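Local coordinates for uncharacterized metal-dependent hydrolase (Pyrococcus horikoshii, PDB 3IGH), which is of unknown function but belongs to the amidohydrolase family, whose members generally hydrolyse carbon-nitrogen bonds other than peptide bonds, at residues H28-Y33 with G462-Y467; M60-D65 with G201-S206; N8-T13 with G56-P61. All coordinates share one frame; numbering follows the deposited sequence.

Contact 1. Residues H28-Y33 with G462-Y467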
loop_
_atom_site.group_PDB
_atom_site.type_symbol
_atom_site.label_atom_id
_atom_site.label_comp_id
_atom_site.label_asym_id
_atom_site.label_seq_id
_atom_site.Cartn_x
_atom_site.Cartn_y
_atom_site.Cartn_z
ATOM N N HIS A 28 20.040 -2.779 2.447
ATOM C CA HIS A 28 18.638 -2.990 2.054
ATOM C C HIS A 28 18.082 -1.881 1.147
ATOM O O HIS A 28 17.015 -1.310 1.422
ATOM C CB HIS A 28 17.745 -3.199 3.290
ATOM C CG HIS A 28 18.000 -4.490 4.012
ATOM N ND1 HIS A 28 18.640 -4.549 5.230
ATOM C CD2 HIS A 28 17.702 -5.769 3.681
ATOM C CE1 HIS A 28 18.724 -5.809 5.621
ATOM N NE2 HIS A 28 18.164 -6.570 4.697
ATOM N N GLY A 29 18.817 -1.569 0.082
ATOM C CA GLY A 29 18.387 -0.574 -0.892
ATOM C C GLY A 29 18.525 0.870 -0.457
ATOM O O GLY A 29 18.034 1.758 -1.142
ATOM N N LYS A 30 19.180 1.114 0.678
ATOM C CA LYS A 30 19.413 2.488 1.147
ATOM C C LYS A 30 20.883 2.776 1.434
ATOM O O LYS A 30 21.595 1.911 1.925
ATOM C CB LYS A 30 18.565 2.796 2.385
ATOM C CG LYS A 30 17.079 3.000 2.084
ATOM C CD LYS A 30 16.416 3.871 3.136
ATOM C CE LYS A 30 15.015 4.293 2.706
ATOM N NZ LYS A 30 14.467 5.347 3.603
ATOM N N VAL A 31 21.321 3.994 1.115
ATOM C CA VAL A 31 22.672 4.461 1.432
ATOM C C VAL A 31 22.782 4.701 2.940
ATOM O O VAL A 31 21.935 5.376 3.531
ATOM C CB VAL A 31 23.017 5.764 0.658
ATOM C CG1 VAL A 31 24.352 6.346 1.120
ATOM C CG2 VAL A 31 23.017 5.514 -0.870
ATOM N N ILE A 32 23.803 4.133 3.573
ATOM C CA ILE A 32 24.002 4.364 5.017
ATOM C C ILE A 32 25.312 5.069 5.367
ATOM O O ILE A 32 25.457 5.645 6.453
ATOM C CB ILE A 32 23.803 3.077 5.844
ATOM C CG1 ILE A 32 24.757 1.974 5.397
ATOM C CG2 ILE A 32 22.367 2.599 5.717
ATOM C CD1 ILE A 32 24.959 0.896 6.443
ATOM N N TYR A 33 26.257 5.026 4.431
ATOM C CA TYR A 33 27.483 5.797 4.514
ATOM C C TYR A 33 27.874 6.286 3.117
ATOM O O TYR A 33 27.789 5.539 2.147
ATOM C CB TYR A 33 28.618 4.971 5.146
ATOM C CG TYR A 33 29.953 5.691 5.174
ATOM C CD1 TYR A 33 30.220 6.669 6.134
ATOM C CD2 TYR A 33 30.942 5.403 4.232
ATOM C CE1 TYR A 33 31.437 7.343 6.153
ATOM C CE2 TYR A 33 32.160 6.066 4.243
ATOM C CZ TYR A 33 32.400 7.036 5.202
ATOM O OH TYR A 33 33.608 7.694 5.209
ATOM N N GLY A 462 20.356 7.867 4.069
ATOM C CA GLY A 462 18.906 8.005 4.193
ATOM C C GLY A 462 18.178 7.843 2.866
ATOM O O GLY A 462 17.005 7.467 2.833
ATOM N N PHE A 463 18.877 8.121 1.769
ATOM C CA PHE A 463 18.292 8.011 0.437
ATOM C C PHE A 463 18.338 6.578 -0.084
ATOM O O PHE A 463 19.227 5.806 0.287
ATOM C CB PHE A 463 19.004 8.951 -0.537
ATOM C CG PHE A 463 18.610 10.399 -0.393
ATOM C CD1 PHE A 463 19.240 11.226 0.539
ATOM C CD2 PHE A 463 17.613 10.945 -1.202
ATOM C CE1 PHE A 463 18.876 12.571 0.664
ATOM C CE2 PHE A 463 17.235 12.283 -1.087
ATOM C CZ PHE A 463 17.868 13.101 -0.153
ATOM N N LYS A 464 17.367 6.224 -0.928
ATOM C CA LYS A 464 17.391 4.952 -1.650
ATOM C C LYS A 464 18.617 4.906 -2.568
ATOM O O LYS A 464 18.969 5.908 -3.197
ATOM C CB LYS A 464 16.122 4.749 -2.486
ATOM C CG LYS A 464 14.856 4.499 -1.673
ATOM C CD LYS A 464 13.726 3.963 -2.553
ATOM C CE LYS A 464 12.507 3.616 -1.711
ATOM N NZ LYS A 464 11.502 2.801 -2.456
ATOM N N ALA A 465 19.256 3.743 -2.641
ATOM C CA ALA A 465 20.444 3.562 -3.473
ATOM C C ALA A 465 20.055 3.254 -4.916
ATOM O O ALA A 465 20.257 2.136 -5.410
ATOM C CB ALA A 465 21.331 2.456 -2.902
ATOM N N GLU A 466 19.481 4.251 -5.580
ATOM C CA GLU A 466 19.167 4.157 -6.998
ATOM C C GLU A 466 20.254 4.906 -7.725
ATOM O O GLU A 466 20.317 6.135 -7.679
ATOM C CB GLU A 466 17.800 4.782 -7.327
ATOM C CG GLU A 466 16.645 4.284 -6.473
ATOM C CD GLU A 466 16.240 2.851 -6.764
ATOM O OE1 GLU A 466 16.856 2.195 -7.624
ATOM O OE2 GLU A 466 15.283 2.380 -6.126
ATOM N N TYR A 467 21.127 4.156 -8.376
ATOM C CA TYR A 467 22.291 4.747 -8.997
ATOM C C TYR A 467 22.556 4.093 -10.332
ATOM O O TYR A 467 22.052 2.997 -10.617
ATOM C CB TYR A 467 23.517 4.634 -8.063
ATOM C CG TYR A 467 23.901 3.204 -7.732
ATOM C CD1 TYR A 467 24.731 2.466 -8.582
ATOM C CD2 TYR A 467 23.435 2.589 -6.569
ATOM C CE1 TYR A 467 25.076 1.153 -8.294
ATOM C CE2 TYR A 467 23.779 1.270 -6.267
ATOM C CZ TYR A 467 24.601 0.562 -7.134
ATOM O OH TYR A 467 24.950 -0.740 -6.852
HETATM O O HOH W 1 16.234 1.107 -3.799
#

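Contact 2. Residues M60-D65 with G201-S206. With SO4 (sulfate ion), chain O.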
loop_
_atom_site.group_PDB
_atom_site.type_symbol
_atom_site.label_atom_id
_atom_site.label_comp_id
_atom_site.label_asym_id
_atom_site.label_seq_id
_atom_site.Cartn_x
_atom_site.Cartn_y
_atom_site.Cartn_z
ATOM N N MET A 60 26.381 8.020 -10.395
ATOM C CA MET A 60 25.494 9.169 -10.169
ATOM C C MET A 60 24.117 8.660 -9.719
ATOM O O MET A 60 23.797 7.490 -9.963
ATOM C CB MET A 60 25.394 10.069 -11.426
ATOM C CG MET A 60 24.736 9.455 -12.660
ATOM S SD MET A 60 24.448 10.600 -14.058
ATOM C CE MET A 60 22.857 11.303 -13.604
ATOM N N PRO A 61 23.309 9.516 -9.052
ATOM C CA PRO A 61 21.927 9.105 -8.812
ATOM C C PRO A 61 21.231 8.781 -10.127
ATOM O O PRO A 61 21.496 9.414 -11.155
ATOM C CB PRO A 61 21.296 10.337 -8.167
ATOM C CG PRO A 61 22.436 11.058 -7.535
ATOM C CD PRO A 61 23.594 10.840 -8.458
ATOM N N ALA A 62 20.368 7.775 -10.106
ATOM C CA ALA A 62 19.677 7.374 -11.325
ATOM C C ALA A 62 18.693 8.458 -11.772
ATOM O O ALA A 62 18.311 9.328 -10.980
ATOM C CB ALA A 62 18.978 6.032 -11.113
ATOM N N PHE A 63 18.328 8.446 -13.052
ATOM C CA PHE A 63 17.352 9.393 -13.553
ATOM C C PHE A 63 15.966 9.102 -12.959
ATOM O O PHE A 63 15.628 7.950 -12.646
ATOM C CB PHE A 63 17.304 9.389 -15.085
ATOM C CG PHE A 63 18.539 9.987 -15.731
ATOM C CD1 PHE A 63 18.683 11.372 -15.842
ATOM C CD2 PHE A 63 19.553 9.169 -16.214
ATOM C CE1 PHE A 63 19.815 11.934 -16.443
ATOM C CE2 PHE A 63 20.691 9.716 -16.818
ATOM C CZ PHE A 63 20.826 11.098 -16.926
ATOM N N PHE A 64 15.198 10.169 -12.781
ATOM C CA PHE A 64 13.827 10.081 -12.280
ATOM C C PHE A 64 12.980 10.861 -13.289
ATOM O O PHE A 64 13.079 12.081 -13.374
ATOM C CB PHE A 64 13.777 10.710 -10.879
ATOM C CG PHE A 64 12.493 10.459 -10.102
ATOM C CD1 PHE A 64 12.564 10.156 -8.747
ATOM C CD2 PHE A 64 11.227 10.544 -10.703
ATOM C CE1 PHE A 64 11.403 9.916 -7.992
ATOM C CE2 PHE A 64 10.067 10.310 -9.964
ATOM C CZ PHE A 64 10.164 9.992 -8.595
ATOM N N ASP A 65 12.177 10.162 -14.083
ATOM C CA ASP A 65 11.322 10.836 -15.047
ATOM C C ASP A 65 10.032 11.213 -14.337
ATOM O O ASP A 65 9.224 10.357 -14.028
ATOM C CB ASP A 65 11.023 9.922 -16.242
ATOM C CG ASP A 65 10.354 10.661 -17.408
ATOM O OD1 ASP A 65 9.387 11.423 -17.199
ATOM O OD2 ASP A 65 10.765 10.437 -18.564
ATOM N N GLY A 201 18.689 3.798 -17.699
ATOM C CA GLY A 201 19.126 4.414 -16.442
ATOM C C GLY A 201 18.039 5.206 -15.707
ATOM O O GLY A 201 18.334 5.944 -14.769
ATOM N N VAL A 202 16.785 5.049 -16.129
ATOM C CA VAL A 202 15.650 5.707 -15.457
ATOM C C VAL A 202 15.068 4.706 -14.457
ATOM O O VAL A 202 14.455 3.709 -14.854
ATOM C CB VAL A 202 14.558 6.139 -16.471
ATOM C CG1 VAL A 202 13.372 6.840 -15.762
ATOM C CG2 VAL A 202 15.140 7.061 -17.516
ATOM N N LYS A 203 15.287 4.949 -13.167
ATOM C CA LYS A 203 14.919 3.959 -12.156
ATOM C C LYS A 203 13.708 4.337 -11.311
ATOM O O LYS A 203 13.275 3.547 -10.482
ATOM C CB LYS A 203 16.112 3.603 -11.271
ATOM C CG LYS A 203 17.226 2.893 -12.050
ATOM C CD LYS A 203 18.289 2.318 -11.127
ATOM C CE LYS A 203 19.309 1.532 -11.938
ATOM N NZ LYS A 203 20.274 0.835 -11.062
ATOM N N SER A 204 13.179 5.537 -11.529
ATOM C CA SER A 204 11.972 6.012 -10.834
ATOM C C SER A 204 11.155 6.854 -11.802
ATOM O O SER A 204 11.722 7.562 -12.642
ATOM C CB SER A 204 12.323 6.866 -9.621
ATOM O OG SER A 204 13.149 6.207 -8.687
ATOM N N VAL A 205 9.826 6.770 -11.704
ATOM C CA VAL A 205 8.937 7.551 -12.565
ATOM C C VAL A 205 7.716 8.036 -11.790
ATOM O O VAL A 205 7.337 7.418 -10.790
ATOM C CB VAL A 205 8.440 6.740 -13.836
ATOM C CG1 VAL A 205 9.615 6.247 -14.721
ATOM C CG2 VAL A 205 7.541 5.553 -13.458
ATOM N N SER A 206 7.125 9.145 -12.236
ATOM C CA SER A 206 5.715 9.408 -11.957
ATOM C C SER A 206 4.909 9.001 -13.177
ATOM O O SER A 206 5.100 9.532 -14.280
ATOM C CB SER A 206 5.431 10.874 -11.640
ATOM O OG SER A 206 6.168 11.316 -10.520
HETATM S S SO4 O . 17.972 -1.653 -8.326
HETATM O O1 SO4 O . 18.913 -2.223 -7.366
HETATM O O2 SO4 O . 17.108 -2.719 -8.821
HETATM O O3 SO4 O . 17.155 -0.641 -7.663
HETATM O O4 SO4 O . 18.690 -1.048 -9.447
HETATM O O HOH W 2 15.591 7.215 -9.828
#

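Contact 3. Residues N8-T13 with G56-P61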
loop_
_atom_site.group_PDB
_atom_site.type_symbol
_atom_site.label_atom_id
_atom_site.label_comp_id
_atom_site.label_asym_id
_atom_site.label_seq_id
_atom_site.Cartn_x
_atom_site.Cartn_y
_atom_site.Cartn_z
ATOM N N ASN A 8 36.444 2.560 -4.532
ATOM C CA ASN A 8 37.468 2.819 -5.562
ATOM C C ASN A 8 36.857 3.353 -6.862
ATOM O O ASN A 8 37.042 2.797 -7.955
ATOM C CB ASN A 8 38.348 1.576 -5.795
ATOM C CG ASN A 8 39.562 1.864 -6.670
ATOM O OD1 ASN A 8 40.266 2.857 -6.475
ATOM N ND2 ASN A 8 39.802 0.995 -7.648
ATOM N N GLY A 9 36.086 4.421 -6.712
ATOM C CA GLY A 9 35.418 5.051 -7.834
ATOM C C GLY A 9 35.049 6.466 -7.485
ATOM O O GLY A 9 35.337 6.937 -6.386
ATOM N N THR A 10 34.414 7.149 -8.427
ATOM C CA THR A 10 33.997 8.521 -8.207
ATOM C C THR A 10 32.478 8.543 -8.170
ATOM O O THR A 10 31.807 8.338 -9.188
ATOM C CB THR A 10 34.546 9.452 -9.299
ATOM O OG1 THR A 10 35.978 9.460 -9.236
ATOM C CG2 THR A 10 34.031 10.870 -9.121
ATOM N N ILE A 11 31.948 8.781 -6.979
ATOM C CA ILE A 11 30.511 8.711 -6.759
ATOM C C ILE A 11 29.980 10.108 -6.523
ATOM O O ILE A 11 30.334 10.747 -5.540
ATOM C CB ILE A 11 30.172 7.805 -5.552
ATOM C CG1 ILE A 11 30.726 6.394 -5.785
ATOM C CG2 ILE A 11 28.653 7.770 -5.317
ATOM C CD1 ILE A 11 31.266 5.735 -4.546
ATOM N N TYR A 12 29.139 10.582 -7.441
ATOM C CA TYR A 12 28.430 11.852 -7.254
ATOM C C TYR A 12 27.201 11.590 -6.398
ATOM O O TYR A 12 26.348 10.790 -6.772
ATOM C CB TYR A 12 28.008 12.445 -8.604
ATOM C CG TYR A 12 29.166 12.966 -9.424
ATOM C CD1 TYR A 12 29.637 14.261 -9.242
ATOM C CD2 TYR A 12 29.798 12.161 -10.372
ATOM C CE1 TYR A 12 30.704 14.749 -9.985
ATOM C CE2 TYR A 12 30.869 12.640 -11.119
ATOM C CZ TYR A 12 31.316 13.938 -10.918
ATOM O OH TYR A 12 32.377 14.435 -11.645
ATOM N N THR A 13 27.120 12.250 -5.248
ATOM C CA THR A 13 25.997 12.049 -4.341
ATOM C C THR A 13 24.964 13.148 -4.491
ATOM O O THR A 13 23.817 12.971 -4.095
ATOM C CB THR A 13 26.428 11.978 -2.853
ATOM O OG1 THR A 13 26.889 13.263 -2.416
ATOM C CG2 THR A 13 27.517 10.924 -2.644
ATOM N N GLY A 56 37.651 2.619 -10.794
ATOM C CA GLY A 56 37.704 3.970 -11.346
ATOM C C GLY A 56 36.441 4.494 -12.022
ATOM O O GLY A 56 36.412 5.654 -12.444
ATOM N N LYS A 57 35.400 3.662 -12.126
ATOM C CA LYS A 57 34.148 4.068 -12.785
ATOM C C LYS A 57 33.376 5.129 -11.998
ATOM O O LYS A 57 33.650 5.370 -10.817
ATOM C CB LYS A 57 33.255 2.859 -13.077
ATOM C CG LYS A 57 33.763 1.967 -14.203
ATOM C CD LYS A 57 32.856 0.761 -14.399
ATOM C CE LYS A 57 33.634 -0.460 -14.881
ATOM N NZ LYS A 57 34.411 -1.110 -13.780
ATOM N N TYR A 58 32.416 5.760 -12.667
ATOM C CA TYR A 58 31.682 6.889 -12.096
ATOM C C TYR A 58 30.262 6.472 -11.715
ATOM O O TYR A 58 29.655 5.621 -12.372
ATOM C CB TYR A 58 31.668 8.083 -13.058
ATOM C CG TYR A 58 33.041 8.674 -13.306
ATOM C CD1 TYR A 58 33.431 9.860 -12.685
ATOM C CD2 TYR A 58 33.959 8.037 -14.151
ATOM C CE1 TYR A 58 34.707 10.405 -12.906
ATOM C CE2 TYR A 58 35.228 8.570 -14.377
ATOM C CZ TYR A 58 35.594 9.751 -13.750
ATOM O OH TYR A 58 36.851 10.273 -13.972
ATOM N N VAL A 59 29.752 7.056 -10.637
ATOM C CA VAL A 59 28.422 6.710 -10.121
ATOM C C VAL A 59 27.626 7.999 -9.917
ATOM O O VAL A 59 28.144 8.965 -9.358
ATOM C CB VAL A 59 28.507 5.879 -8.793
ATOM C CG1 VAL A 59 27.116 5.604 -8.198
ATOM C CG2 VAL A 59 29.220 4.560 -9.019
ATOM N N MET A 60 26.381 8.020 -10.395
ATOM C CA MET A 60 25.494 9.169 -10.169
ATOM C C MET A 60 24.117 8.660 -9.719
ATOM O O MET A 60 23.797 7.490 -9.963
ATOM C CB MET A 60 25.394 10.069 -11.426
ATOM C CG MET A 60 24.736 9.455 -12.660
ATOM S SD MET A 60 24.448 10.600 -14.058
ATOM C CE MET A 60 22.857 11.303 -13.604
ATOM N N PRO A 61 23.309 9.516 -9.052
ATOM C CA PRO A 61 21.927 9.105 -8.812
ATOM C C PRO A 61 21.231 8.781 -10.127
ATOM O O PRO A 61 21.496 9.414 -11.155
ATOM C CB PRO A 61 21.296 10.337 -8.167
ATOM C CG PRO A 61 22.436 11.058 -7.535
ATOM C CD PRO A 61 23.594 10.840 -8.458
HETATM O O HOH W 3 37.003 7.431 -10.786
#

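Contact 1. Residues H28-Y33 with G462-Y467
Lys30 and Val31 reach across to Gly462, Phe463 and Ala465, mostly through main-chain atoms. Val31 is held twice. Val31 N gives a hydrogen bond of 2.9 Å to Phe463 O, met nearly head-on to the carbonyl. Val31 O takes one of 3.0 Å from Gly462 N. Further along, Ala465 N donates to Gly29 O over 2.8 Å, coming from above the carbonyl plane. The Lys30 side chain starts with CG anti to its carbonyl carbon (chi1 -74°) and is extended from there on. Its CB and CG pass Phe463 O, and CD and CE pass Gly462 O. Lys30 NZ ends 3.4 Å from Gly462 O in a weak hydrogen bond, and has a long, weak ion pair with Asp455. Val31 holds CG2 anti to its own carbonyl carbon, where Val31 CG2 meets Ala465 CB at 4.0 Å. A water lies within hydrogen-bonding reach of Gly29 O and Glu466 OE2, and Glu466 also forms a salt bridge with Arg255. His28 of the second subunit packs on Lys30. The chemistry is that of a single beta bridge, Lys30 with Lys464. Main-chain bonds carry most of the hold, and the backbone angles at Gly462 leave no room for a side chain.

Contact 2. Residues M60-D65 with G201-S206
Phe64 holds CG anti to its backbone N (chi1 -168°), and this starts the ring toward Ser204. Ser204 CB sits over one face of the Phe64 ring, shifted toward the rim, 3.5 Å from its centroid in a CH-pi contact. An alanine at Phe64 would probably leave Ser204 CB without its aromatic cover and open a gap beside Val205 and Ser206. Ser204 OG lies anti to its own carbonyl carbon (chi1 -57°). It bonds to Asn230 and to a water that donates to Phe63 O. Phe63 turns the other way, with Gly201 O at its ring edge and Met60 CE over one face. Val202 CG2 meets Phe63 CB at 4.0 Å, and Val202 CG1 meets Asp65 CB at 3.9 Å. The extended Lys203 runs over Ala62 CB. Lys203 NZ bonds to Tyr467 O and, over 2.9 Å, to O4 of a sulfate ion, probably from the crystallisation liquor. Four main-chain hydrogen bonds join the strands, among them Asp65 N to Ser204 O at 3.0 Å. The register slips by one between Phe63 and Phe64, a beta bulge. Gly201 closes the preceding helix in a Schellman motif. Helix 408-417 packs on Phe63 and Val202, helix 436-450 on Phe63 and Phe64. Such parallel neighbours are consistent with the family's TIM-barrel fold.

Contact 3. Residues N8-T13 with G56-P61
Tyr12 and Val59 bury the most surface here, and one short bond joins them: Tyr12 N to Val59 O, 2.7 Å. Val59 O also lies at the edge of the Tyr12 ring, near its plane, 3.7 Å from Tyr12 CD2. Tyr12 has CG anti to its carbonyl carbon (chi1 -71°). Its side chain lies beside that of Tyr58, pointing the same way, with Tyr12 CE2 at the edge of the Tyr58 ring, 4.1 Å from Tyr58 CD1. Tyr12 OH bonds weakly to Asp473, and Tyr12 also packs on Lys20. Val59 turns its side chain to the other face, where it lies alongside Ile11. Val59 CB touches Ile11 CG1 at 3.8 Å, and Val59 CG1 meets Ile11 CG2.

Thr10 is the third main contributor. Its OG1 is anti to the carbonyl carbon (chi1 -63°). Thr10 CB lies obliquely to the Tyr58 ring, 3.6 Å from Tyr58 CD1, and CG2 is also near the ring. Thr10 OG1 is hydrogen-bonded to a water, which donates to Gly56 O. Thr10 O accepts from Val59 N at 2.8 Å, and Thr10 N donates to Lys57 O. Gly56 N also bonds to Asn8 O. At the far end Pro61 has no N-H to give, and Pro61 CD packs 3.2 Å from Tyr12 O.

The two strands run parallel. Strand 10-14 pairs antiparallel with strand 19-21 on its other edge, and strand 58-68 likewise with strand 467-470.

Strand 58-68 ties the set together. Its start serves contact 3 and its later part contact 2, with Met60 and Pro61 in both. The centres of these two lie about 16 Å apart, and each is about 14 Å from contact 1. Along the chain the segments come as 8-13, 28-33, 56-61 with 60-65, 201-206 and 462-467. Contacts 1 and 3 interleave, while both segments of contact 2 fall between those of contact 1. Contact 1 touches contact 2 through Glu466 O with Ala62 N, and contact 3 through Tyr467 against Val59. The strand thus leads from the region of strands 10-14 and 467-470 into the barrel, joining the two parts.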